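Local coordinates for DUF5624 domain-containing protein (Legionella pneumophila subsp. pneumophila, PDB 4JX2), which is of unknown function but is probably secreted, and folds into an unusual combination of alpha-helices and beta-strands, at residues Leu126-Ile129 and Lys130-Asp134; Ala185-Met188 and Ala189-Met193; Asn214-Lys217 and Thr218-Ile221. All blocks are in the same frame, centred on the assembly; numbering follows the deposited sequence.

Contact 1 (Leu126-Ile129 and Lys130-Asp134)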
loop_
_atom_site.group_PDB
_atom_site.type_symbol
_atom_site.label_atom_id
_atom_site.label_comp_id
_atom_site.label_asym_id
_atom_site.label_seq_id
_atom_site.Cartn_x
_atom_site.Cartn_y
_atom_site.Cartn_z
ATOM N N LEU A 126 22.326 -18.209 -5.683
ATOM C CA LEU A 126 23.165 -19.168 -6.420
ATOM C C LEU A 126 22.784 -20.619 -6.076
ATOM O O LEU A 126 22.742 -21.456 -6.985
ATOM C CB LEU A 126 24.662 -18.914 -6.176
ATOM C CG LEU A 126 25.242 -17.653 -6.842
ATOM C CD1 LEU A 126 26.573 -17.313 -6.260
ATOM C CD2 LEU A 126 25.365 -17.814 -8.339
ATOM N N ALA A 127 22.431 -20.889 -4.793
ATOM C CA ALA A 127 21.976 -22.199 -4.316
ATOM C C ALA A 127 20.659 -22.589 -5.003
ATOM O O ALA A 127 20.497 -23.762 -5.394
ATOM C CB ALA A 127 21.818 -22.192 -2.799
ATOM N N LYS A 128 19.733 -21.599 -5.195
ATOM C CA LYS A 128 18.448 -21.824 -5.887
ATOM C C LYS A 128 18.684 -22.081 -7.398
ATOM O O LYS A 128 18.087 -23.021 -7.951
ATOM C CB LYS A 128 17.461 -20.668 -5.677
ATOM C CG LYS A 128 16.080 -20.950 -6.297
ATOM C CD LYS A 128 15.069 -21.458 -5.303
ATOM C CE LYS A 128 14.814 -22.922 -5.441
ATOM N NZ LYS A 128 13.924 -23.407 -4.356
ATOM N N ILE A 129 19.587 -21.275 -8.044
ATOM C CA ILE A 129 19.953 -21.433 -9.452
ATOM C C ILE A 129 20.464 -22.860 -9.657
ATOM O O ILE A 129 20.070 -23.507 -10.631
ATOM C CB ILE A 129 20.980 -20.356 -9.897
ATOM C CG1 ILE A 129 20.371 -18.928 -9.807
ATOM C CG2 ILE A 129 21.508 -20.625 -11.317
ATOM C CD1 ILE A 129 21.368 -17.818 -9.611
ATOM N N LYS A 130 21.293 -23.373 -8.708
ATOM C CA LYS A 130 21.840 -24.738 -8.763
ATOM C C LYS A 130 20.698 -25.765 -8.688
ATOM O O LYS A 130 20.629 -26.654 -9.539
ATOM C CB LYS A 130 22.867 -24.967 -7.643
ATOM C CG LYS A 130 23.459 -26.369 -7.637
ATOM C CD LYS A 130 24.519 -26.530 -6.579
ATOM C CE LYS A 130 25.148 -27.899 -6.620
ATOM N NZ LYS A 130 24.337 -28.916 -5.902
ATOM N N GLU A 131 19.781 -25.607 -7.699
ATOM C CA GLU A 131 18.623 -26.488 -7.482
ATOM C C GLU A 131 17.753 -26.610 -8.761
ATOM O O GLU A 131 17.340 -27.720 -9.131
ATOM C CB GLU A 131 17.800 -25.990 -6.295
ATOM C CG GLU A 131 16.797 -27.001 -5.764
ATOM C CD GLU A 131 15.509 -26.387 -5.251
ATOM O OE1 GLU A 131 15.495 -25.940 -4.082
ATOM O OE2 GLU A 131 14.522 -26.329 -6.022
ATOM N N ASN A 132 17.555 -25.478 -9.468
ATOM C CA ASN A 132 16.802 -25.393 -10.725
ATOM C C ASN A 132 17.568 -25.994 -11.922
ATOM O O ASN A 132 17.058 -25.962 -13.050
ATOM C CB ASN A 132 16.428 -23.937 -11.035
ATOM C CG ASN A 132 15.581 -23.259 -9.988
ATOM O OD1 ASN A 132 14.814 -23.891 -9.247
ATOM N ND2 ASN A 132 15.700 -21.945 -9.914
ATOM N N GLY A 133 18.757 -26.541 -11.669
ATOM C CA GLY A 133 19.592 -27.169 -12.687
ATOM C C GLY A 133 20.196 -26.222 -13.708
ATOM O O GLY A 133 20.398 -26.608 -14.867
ATOM N N ASP A 134 20.490 -24.973 -13.299
ATOM C CA ASP A 134 21.117 -23.990 -14.188
ATOM C C ASP A 134 22.588 -23.901 -13.809
ATOM O O ASP A 134 22.930 -23.476 -12.706
ATOM C CB ASP A 134 20.402 -22.622 -14.129
ATOM C CG ASP A 134 20.918 -21.544 -15.088
ATOM O OD1 ASP A 134 22.005 -21.738 -15.683
ATOM O OD2 ASP A 134 20.249 -20.486 -15.214
#

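Contact 2 (Ala185-Met188 and Ala189-Met193)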
loop_
_atom_site.group_PDB
_atom_site.type_symbol
_atom_site.label_atom_id
_atom_site.label_comp_id
_atom_site.label_asym_id
_atom_site.label_seq_id
_atom_site.Cartn_x
_atom_site.Cartn_y
_atom_site.Cartn_z
ATOM N N ALA A 185 35.065 -10.544 6.211
ATOM C CA ALA A 185 33.945 -10.873 5.340
ATOM C C ALA A 185 34.437 -11.361 3.985
ATOM O O ALA A 185 34.001 -12.421 3.534
ATOM C CB ALA A 185 33.045 -9.665 5.172
ATOM N N CYS A 186 35.380 -10.631 3.359
ATOM C CA CYS A 186 35.954 -11.013 2.064
ATOM C C CYS A 186 36.680 -12.347 2.170
ATOM O O CYS A 186 36.477 -13.227 1.331
ATOM C CB CYS A 186 36.873 -9.922 1.525
ATOM S SG CYS A 186 36.017 -8.386 1.095
ATOM N N SER A 187 37.490 -12.506 3.221
ATOM C CA SER A 187 38.262 -13.717 3.479
ATOM C C SER A 187 37.321 -14.938 3.684
ATOM O O SER A 187 37.540 -15.991 3.083
ATOM C CB SER A 187 39.161 -13.502 4.693
ATOM O OG SER A 187 39.998 -14.623 4.924
HETATM N N MSE A 188 36.266 -14.773 4.501
HETATM C CA MSE A 188 35.304 -15.826 4.787
HETATM C C MSE A 188 34.548 -16.245 3.516
HETATM O O MSE A 188 34.617 -17.413 3.133
HETATM C CB MSE A 188 34.341 -15.349 5.873
HETATM C CG MSE A 188 33.278 -16.350 6.211
HETATM SE SE MSE A 188 32.261 -15.738 7.735
HETATM C CE MSE A 188 31.507 -17.426 8.291
ATOM N N ALA A 189 33.846 -15.294 2.869
ATOM C CA ALA A 189 33.055 -15.517 1.652
ATOM C C ALA A 189 33.901 -16.005 0.486
ATOM O O ALA A 189 33.465 -16.900 -0.237
ATOM C CB ALA A 189 32.337 -14.236 1.261
ATOM N N GLY A 190 35.089 -15.415 0.311
ATOM C CA GLY A 190 36.037 -15.788 -0.735
ATOM C C GLY A 190 36.493 -17.224 -0.618
ATOM O O GLY A 190 36.321 -18.010 -1.551
ATOM N N ASN A 191 37.015 -17.601 0.551
ATOM C CA ASN A 191 37.482 -18.973 0.769
ATOM C C ASN A 191 36.329 -19.982 0.819
ATOM O O ASN A 191 36.539 -21.146 0.473
ATOM C CB ASN A 191 38.349 -19.071 1.995
ATOM C CG ASN A 191 39.698 -18.432 1.788
ATOM O OD1 ASN A 191 40.408 -18.716 0.810
ATOM N ND2 ASN A 191 40.087 -17.577 2.716
ATOM N N TYR A 192 35.107 -19.536 1.174
ATOM C CA TYR A 192 33.949 -20.421 1.167
ATOM C C TYR A 192 33.628 -20.774 -0.296
ATOM O O TYR A 192 33.503 -21.959 -0.625
ATOM C CB TYR A 192 32.731 -19.796 1.894
ATOM C CG TYR A 192 31.448 -20.554 1.633
ATOM C CD1 TYR A 192 31.262 -21.843 2.138
ATOM C CD2 TYR A 192 30.452 -20.020 0.817
ATOM C CE1 TYR A 192 30.112 -22.573 1.850
ATOM C CE2 TYR A 192 29.294 -20.743 0.522
ATOM C CZ TYR A 192 29.125 -22.017 1.053
ATOM O OH TYR A 192 28.011 -22.760 0.762
HETATM N N MSE A 193 33.533 -19.745 -1.178
HETATM C CA MSE A 193 33.238 -19.937 -2.604
HETATM C C MSE A 193 34.298 -20.793 -3.269
HETATM O O MSE A 193 33.961 -21.682 -4.055
HETATM C CB MSE A 193 33.121 -18.607 -3.316
HETATM C CG MSE A 193 31.859 -17.880 -2.956
HETATM SE SE MSE A 193 31.763 -16.142 -3.799
HETATM C CE MSE A 193 30.779 -15.328 -2.390
#

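Contact 3 (Asn214-Lys217 and Thr218-Ile221)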
loop_
_atom_site.group_PDB
_atom_site.type_symbol
_atom_site.label_atom_id
_atom_site.label_comp_id
_atom_site.label_asym_id
_atom_site.label_seq_id
_atom_site.Cartn_x
_atom_site.Cartn_y
_atom_site.Cartn_z
ATOM N N ASN A 214 26.130 -19.494 9.222
ATOM C CA ASN A 214 26.233 -19.758 10.670
ATOM C C ASN A 214 27.665 -19.725 11.199
ATOM O O ASN A 214 27.871 -19.730 12.418
ATOM C CB ASN A 214 25.609 -21.118 11.002
ATOM C CG ASN A 214 24.116 -21.138 10.859
ATOM O OD1 ASN A 214 23.507 -22.206 10.755
ATOM N ND2 ASN A 214 23.489 -19.959 10.864
ATOM N N GLY A 215 28.621 -19.701 10.284
ATOM C CA GLY A 215 30.030 -19.719 10.630
ATOM C C GLY A 215 30.587 -21.117 10.475
ATOM O O GLY A 215 29.843 -22.091 10.250
ATOM N N ASN A 216 31.914 -21.208 10.579
ATOM C CA ASN A 216 32.662 -22.443 10.459
ATOM C C ASN A 216 33.912 -22.356 11.354
ATOM O O ASN A 216 34.178 -21.289 11.909
ATOM C CB ASN A 216 33.009 -22.719 8.991
ATOM C CG ASN A 216 33.795 -21.634 8.299
ATOM O OD1 ASN A 216 34.949 -21.349 8.642
ATOM N ND2 ASN A 216 33.209 -21.068 7.250
ATOM N N LYS A 217 34.666 -23.474 11.491
ATOM C CA LYS A 217 35.857 -23.583 12.345
ATOM C C LYS A 217 36.897 -22.491 12.051
ATOM O O LYS A 217 37.417 -21.903 13.003
ATOM C CB LYS A 217 36.502 -24.976 12.247
ATOM C CG LYS A 217 35.670 -26.089 12.898
ATOM C CD LYS A 217 36.125 -27.472 12.421
ATOM C CE LYS A 217 35.265 -28.610 12.921
ATOM N NZ LYS A 217 35.680 -29.909 12.324
ATOM N N THR A 218 37.168 -22.190 10.760
ATOM C CA THR A 218 38.144 -21.158 10.362
ATOM C C THR A 218 37.597 -19.742 10.595
ATOM O O THR A 218 38.345 -18.859 11.018
ATOM C CB THR A 218 38.511 -21.340 8.895
ATOM O OG1 THR A 218 38.682 -22.730 8.632
ATOM C CG2 THR A 218 39.751 -20.553 8.497
ATOM N N TYR A 219 36.307 -19.526 10.300
ATOM C CA TYR A 219 35.662 -18.224 10.426
ATOM C C TYR A 219 34.500 -18.336 11.447
ATOM O O TYR A 219 33.341 -18.490 11.056
ATOM C CB TYR A 219 35.211 -17.739 9.033
ATOM C CG TYR A 219 36.363 -17.597 8.061
ATOM C CD1 TYR A 219 37.157 -16.455 8.050
ATOM C CD2 TYR A 219 36.662 -18.608 7.147
ATOM C CE1 TYR A 219 38.226 -16.323 7.162
ATOM C CE2 TYR A 219 37.723 -18.483 6.247
ATOM C CZ TYR A 219 38.510 -17.341 6.267
ATOM O OH TYR A 219 39.574 -17.210 5.398
ATOM N N PRO A 220 34.818 -18.294 12.768
ATOM C CA PRO A 220 33.785 -18.532 13.799
ATOM C C PRO A 220 32.677 -17.489 13.918
ATOM O O PRO A 220 31.609 -17.857 14.403
ATOM C CB PRO A 220 34.594 -18.607 15.102
ATOM C CG PRO A 220 35.843 -17.902 14.814
ATOM C CD PRO A 220 36.150 -18.196 13.392
ATOM N N ILE A 221 32.911 -16.224 13.520
ATOM C CA ILE A 221 31.860 -15.205 13.538
ATOM C C ILE A 221 30.943 -15.504 12.345
ATOM O O ILE A 221 31.408 -15.483 11.200
ATOM C CB ILE A 221 32.391 -13.746 13.517
ATOM C CG1 ILE A 221 33.335 -13.461 14.701
ATOM C CG2 ILE A 221 31.217 -12.746 13.491
ATOM C CD1 ILE A 221 34.430 -12.415 14.384
#

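Contact 1 (Leu126-Ile129 and Lys130-Asp134)
A Schellman motif ends helix 119-131 where the turn holding Ile-129 meets Gly-133 and Asp-134. Two bonds define it: Asp-134 N reaches back to Ile-129 O at 3.1 Å, and Gly-133 N to Lys-130 O at 2.8 Å. Gly-133 supplies the positive phi (69°) that turns the chain out of the helix. Ile-129 and Asp-134 run side by side, the CG2 branch of Ile-129 lying 3.6 Å from Asp-134 CB. Ordinary helix bonds run up to the motif, the last being Asn-132 N to Lys-128 O at 2.9 Å.

On another face, Lys-128 starts with CG anti to the backbone N (chi1 -175°), then bends twice and runs alongside Glu-131. Its NZ forms a salt bridge to Glu-131 OE1 at 3.0 Å, arriving 38° above the carboxylate plane. Glu-338 of the second subunit is a further anionic partner of NZ, so the lysine probably offsets two carboxylates. The Asn-132 amide passes Lys-128 CG with ND2 at 3.8 Å and donates to Glu-64 and Ser-63 of the second subunit.

Asp-134 caps the turn into helix 136-155, its OD1 hydrogen-bonded to Ser-136 OG; Leu-126 and Ile-129 pack on that helix, Ala-127 and Lys-128 on helix 205-213.

Contact 2 (Ala185-Met188 and Ala189-Met193)
Ala-189 lies on the densely packed, buried side, where Ile-119 of helix 119-131 and Phe-212 of helix 205-213 both press against it. Its N donates to Ala-185 O at 3.0 Å with a nearly straight N-H...O angle of 166°, and its CB lies 3.4 Å from the same Ala-185 O. Next to it, Gly-190 N bonds to Cys-186 O at 2.8 Å.

The bonds are the i to i+4 pattern of the alpha-helix 175-197, continued by Tyr-192 N to Met-188 O at 2.9 Å. Met-188, a selenomethionine, puts CG anti to its backbone N (chi1 178°) and stays extended, carrying its far end off the helix towards Tyr-219 and Phe-212. Tyr-192 leads off the helix too, into the packing with helix 205-213, its ring stacked with that of Phe-212.

The polar, less densely packed side carries Ser-187 and Asn-191; of the two, Asn-191 alone is partly exposed, and C-terminal residues cover them. Ser-187 OG and Asn-191 ND2 lie 3.7 Å apart without being bonded to each other. The tail supplies partners instead: Pro-427 O for Ser-187 OG, Val-428 O for Asn-191 ND2 and Gln-430 N for Asn-191 OD1. Tyr-219 OH is hydrogen-bonded both to Ser-187 OG and to Asn-191 ND2.

Contact 3 (Asn214-Lys217 and Thr218-Ile221)
Residues 214-217 and 218-221 double back on each other through a tight turn, the directions of 215-217 and 218-221 lying 145° apart. The chain leaves helix 205-213 at Gly-215, which has positive phi, and Asn-216 to Tyr-219 then form a beta-turn: the CA atoms of Asn-216 and Tyr-219 are 5.2 Å apart, and the two residues between them, Lys-217 and Thr-218, both have helical backbone angles, as in a type I or III turn. Across its mouth Asn-216 N donates to Tyr-219 O at 3.1 Å. The N-H points almost straight at the oxygen, yet the donor stands 54° out of the carbonyl plane. A weaker closure follows, Pro-220 CA approaching Asn-216 O at 3.4 Å as a CA-H...O contact, while Gly-215 CA lies 3.6 Å from Tyr-219 O.

The Asn-216 side chain ties the turn from within. Its CG takes the crowded position between backbone N and carbonyl carbon (chi1 57°), which swings the amide over the turn. OD1 accepts from Tyr-219 N at 2.8 Å, again from above the amide plane. The same Asn-216 OD1 lies at the edge of the Tyr-219 ring, near its plane, 3.6 Å from Tyr-219 CD2, and 3.6 Å from Thr-218 CB. On the other branch ND2 donates to Asp-211 O, anchoring the turn to the end of helix 205-213. The asparagine is thus gripped at both ends of its amide, which fixes its rotation.

Tyr-219 sends its ring away from the turn to reach helix 175-197 and touch Pro-427. Ile-221, just ahead of helix 223-247, packs on Tyr-422 and Pro-423, and its carbonyl accepts from Tyr-184 OH of helix 175-197.

In the fold
Followed from the N terminus, the three contacts come in series, each between adjoining segments, with none nested in or crossing another. Contact 1 closes the end of helix 119-131 before the turn into helix 136-155, and faces the second subunit. Contact 2 lies within helix 175-197, its centre about 20 Å from that of contact 1; they do not touch, but Tyr-192 and Met-193 reach Leu-123 on the helix that contact 1 terminates. Contact 3 closes the loop between helices 205-213 and 223-247. It touches contact 2 directly, where Met-188 CE packs 3.5 Å from Tyr-219 O, and so joins that loop to helix 175-197.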